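Local coordinates for DMATS type aromatic prenyltransferase (Streptomyces coelicolor, PDB 6ZRZ), which probably transfers a dimethylallyl group from dimethylallyl diphosphate to the indole ring of tryptophan, most likely at C5, at residues A75-V80 with A137-P142. Numbering follows the deposited sequence.
Sequences APAMRV and ALELRP. With 6C7 (S-(3-methylbut-2-en-1-yl) trihydrogen thiodiphosphate), chain C.
Two adjoining antiparallel strands of the ABBA prenyltransferase barrel meet here, Arg79 pairing with Glu139 and Val80 with Leu138. Val80 and Leu138 form the hydrogen-bonded pair: Val80 N reaches Leu138 O at 2.9 Å, and Leu138 N returns to Val80 O at 2.8 Å. A further rung, Leu140 N to Met78 O at 2.9 Å, follows where the chain folds into an inverse gamma turn centred on Leu140. There the direct ladder gives way to a water that accepts from Met78 N and donates to Leu140 O.

Arg79 and Glu139, a non-hydrogen-bonded pair, face the barrel lumen. The aliphatic part of Arg79 lies against Glu139, Arg79 CG 3.9 Å from Glu139 CA, then bends at chi2 (89°) and chi3 (58°), carrying the guanidinium away to the thiolodiphosphate of the prenyl donor analogue. Arg79 NH1 gives the analogue's O6 a nearly straight bond of 2.9 Å in the guanidinium plane; Arg79 NH2 meets its O7 at 2.7 Å, but obliquely and with weak geometry. Ser67 OG takes the NE hydrogen, which should limit the rotation of the group.

The other face is apolar. Val80 and Leu138 lie side by side, Val80 CG1 to Leu138 CB 4.0 Å, while the extended Met78 chain crosses Leu140, Met78 CE ending 3.7 Å from Leu140 CD1. Helix 25-39 packs over this face, with Leu35 on Val80, Val34 on Leu138 and Tyr31 on Leu140. Strands 64-70 and 147-152 continue the sheet beyond 77-82 and 135-139 respectively, and Arg338, Thr340 and Tyr342 of strand 338-344 touch Arg79 within the barrel.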
loop_
_atom_site.group_PDB
_atom_site.type_symbol
_atom_site.label_atom_id
_atom_site.label_comp_id
_atom_site.label_asym_id
_atom_site.label_seq_id
_atom_site.Cartn_x
_atom_site.Cartn_y
_atom_site.Cartn_z
ATOM N N ALA A 75 0.124 12.269 15.327
ATOM C CA ALA A 75 0.117 10.858 15.760
ATOM C C ALA A 75 0.436 10.002 14.527
ATOM O O ALA A 75 0.051 10.361 13.439
ATOM C CB ALA A 75 -1.228 10.504 16.346
ATOM N N PRO A 76 1.179 8.899 14.652
ATOM C CA PRO A 76 1.365 7.984 13.529
ATOM C C PRO A 76 -0.018 7.502 13.088
ATOM O O PRO A 76 -0.850 7.288 13.982
ATOM C CB PRO A 76 2.220 6.825 14.062
ATOM C CG PRO A 76 2.567 7.165 15.512
ATOM C CD PRO A 76 1.885 8.477 15.875
ATOM N N ALA A 77 -0.268 7.413 11.779
ATOM C CA ALA A 77 -1.545 6.931 11.194
ATOM C C ALA A 77 -1.357 5.505 10.683
ATOM O O ALA A 77 -0.457 5.288 9.842
ATOM C CB ALA A 77 -1.992 7.849 10.090
ATOM N N MET A 78 -2.194 4.589 11.153
ATOM C CA MET A 78 -2.143 3.161 10.787
ATOM C C MET A 78 -3.142 2.886 9.681
ATOM O O MET A 78 -4.265 3.398 9.741
ATOM C CB MET A 78 -2.458 2.290 11.984
ATOM C CG MET A 78 -2.260 0.872 11.715
ATOM S SD MET A 78 -2.633 -0.099 13.154
ATOM C CE MET A 78 -2.883 -1.703 12.382
ATOM N N ARG A 79 -2.723 2.119 8.680
ATOM C CA ARG A 79 -3.610 1.700 7.588
ATOM C C ARG A 79 -3.448 0.203 7.389
ATOM O O ARG A 79 -2.412 -0.356 7.779
ATOM C CB ARG A 79 -3.324 2.534 6.341
ATOM C CG ARG A 79 -3.348 4.041 6.610
ATOM C CD ARG A 79 -2.013 4.655 7.036
ATOM N NE ARG A 79 -1.104 4.347 5.958
ATOM C CZ ARG A 79 -1.032 5.013 4.815
ATOM N NH1 ARG A 79 -1.722 6.128 4.642
ATOM N NH2 ARG A 79 -0.216 4.584 3.871
ATOM N N VAL A 80 -4.494 -0.435 6.902
ATOM C CA VAL A 80 -4.430 -1.853 6.487
ATOM C C VAL A 80 -4.941 -1.959 5.059
ATOM O O VAL A 80 -5.980 -1.321 4.723
ATOM C CB VAL A 80 -5.201 -2.780 7.442
ATOM C CG1 VAL A 80 -6.676 -2.414 7.533
ATOM C CG2 VAL A 80 -4.991 -4.237 7.062
ATOM N N ALA A 137 -7.935 -0.181 1.073
ATOM C CA ALA A 137 -7.120 0.248 2.212
ATOM C C ALA A 137 -8.008 1.022 3.178
ATOM O O ALA A 137 -8.819 1.849 2.718
ATOM C CB ALA A 137 -5.925 1.048 1.765
ATOM N N LEU A 138 -7.901 0.688 4.453
ATOM C CA LEU A 138 -8.636 1.367 5.563
ATOM C C LEU A 138 -7.633 2.148 6.393
ATOM O O LEU A 138 -6.671 1.533 6.887
ATOM C CB LEU A 138 -9.350 0.328 6.408
ATOM C CG LEU A 138 -10.299 -0.586 5.628
ATOM C CD1 LEU A 138 -10.736 -1.762 6.456
ATOM C CD2 LEU A 138 -11.469 0.183 5.126
ATOM N N GLU A 139 -7.846 3.446 6.522
ATOM C CA GLU A 139 -7.127 4.294 7.504
ATOM C C GLU A 139 -7.827 4.119 8.860
ATOM O O GLU A 139 -9.007 4.504 8.973
ATOM C CB GLU A 139 -7.100 5.755 7.080
ATOM C CG GLU A 139 -6.439 6.655 8.142
ATOM C CD GLU A 139 -6.249 8.132 7.787
ATOM O OE1 GLU A 139 -6.670 8.550 6.682
ATOM O OE2 GLU A 139 -5.681 8.876 8.637
ATOM N N LEU A 140 -7.129 3.541 9.831
ATOM C CA LEU A 140 -7.693 3.174 11.150
ATOM C C LEU A 140 -7.688 4.413 12.055
ATOM O O LEU A 140 -6.842 4.491 12.985
ATOM C CB LEU A 140 -6.901 2.006 11.716
ATOM C CG LEU A 140 -6.787 0.805 10.773
ATOM C CD1 LEU A 140 -6.210 -0.385 11.502
ATOM C CD2 LEU A 140 -8.150 0.464 10.164
ATOM N N ARG A 141 -8.586 5.331 11.724
ATOM C CA ARG A 141 -8.803 6.643 12.373
ATOM C C ARG A 141 -9.410 6.462 13.752
ATOM O O ARG A 141 -10.388 5.728 13.910
ATOM C CB ARG A 141 -9.781 7.477 11.554
ATOM C CG ARG A 141 -9.236 7.955 10.228
ATOM C CD ARG A 141 -10.274 8.727 9.452
ATOM N NE ARG A 141 -9.694 9.162 8.187
ATOM C CZ ARG A 141 -10.379 9.551 7.116
ATOM N NH1 ARG A 141 -11.703 9.579 7.125
ATOM N NH2 ARG A 141 -9.725 9.912 6.027
ATOM N N PRO A 142 -8.930 7.203 14.775
ATOM C CA PRO A 142 -9.559 7.152 16.092
ATOM C C PRO A 142 -11.043 7.519 15.934
ATOM O O PRO A 142 -11.366 8.325 15.073
ATOM C CB PRO A 142 -8.757 8.136 16.986
ATOM C CG PRO A 142 -7.677 8.756 16.079
ATOM C CD PRO A 142 -7.789 8.135 14.709
HETATM O O4 6C7 C . -1.541 8.809 0.013
HETATM P P1 6C7 C . -1.904 7.448 0.838
HETATM O O6 6C7 C . -1.083 7.272 2.052
HETATM O O5 6C7 C . -3.495 7.565 1.186
HETATM O O2 6C7 C . -1.838 6.196 -0.202
HETATM P P3 6C7 C . -0.764 4.989 -0.053
HETATM O O8 6C7 C . 0.643 5.738 -0.285
HETATM O O7 6C7 C . -0.775 4.281 1.247
HETATM S S9 6C7 C . -1.008 3.919 -1.491
HETATM C C10 6C7 C . 0.307 2.709 -1.260
HETATM C C11 6C7 C . -0.417 1.340 -1.378
HETATM C C12 6C7 C . -0.492 0.561 -2.712
HETATM C C13 6C7 C . -1.227 -0.761 -2.756
HETATM C C14 6C7 C . 0.121 1.080 -4.013
HETATM O O HOH W 1 -4.390 5.554 12.872
#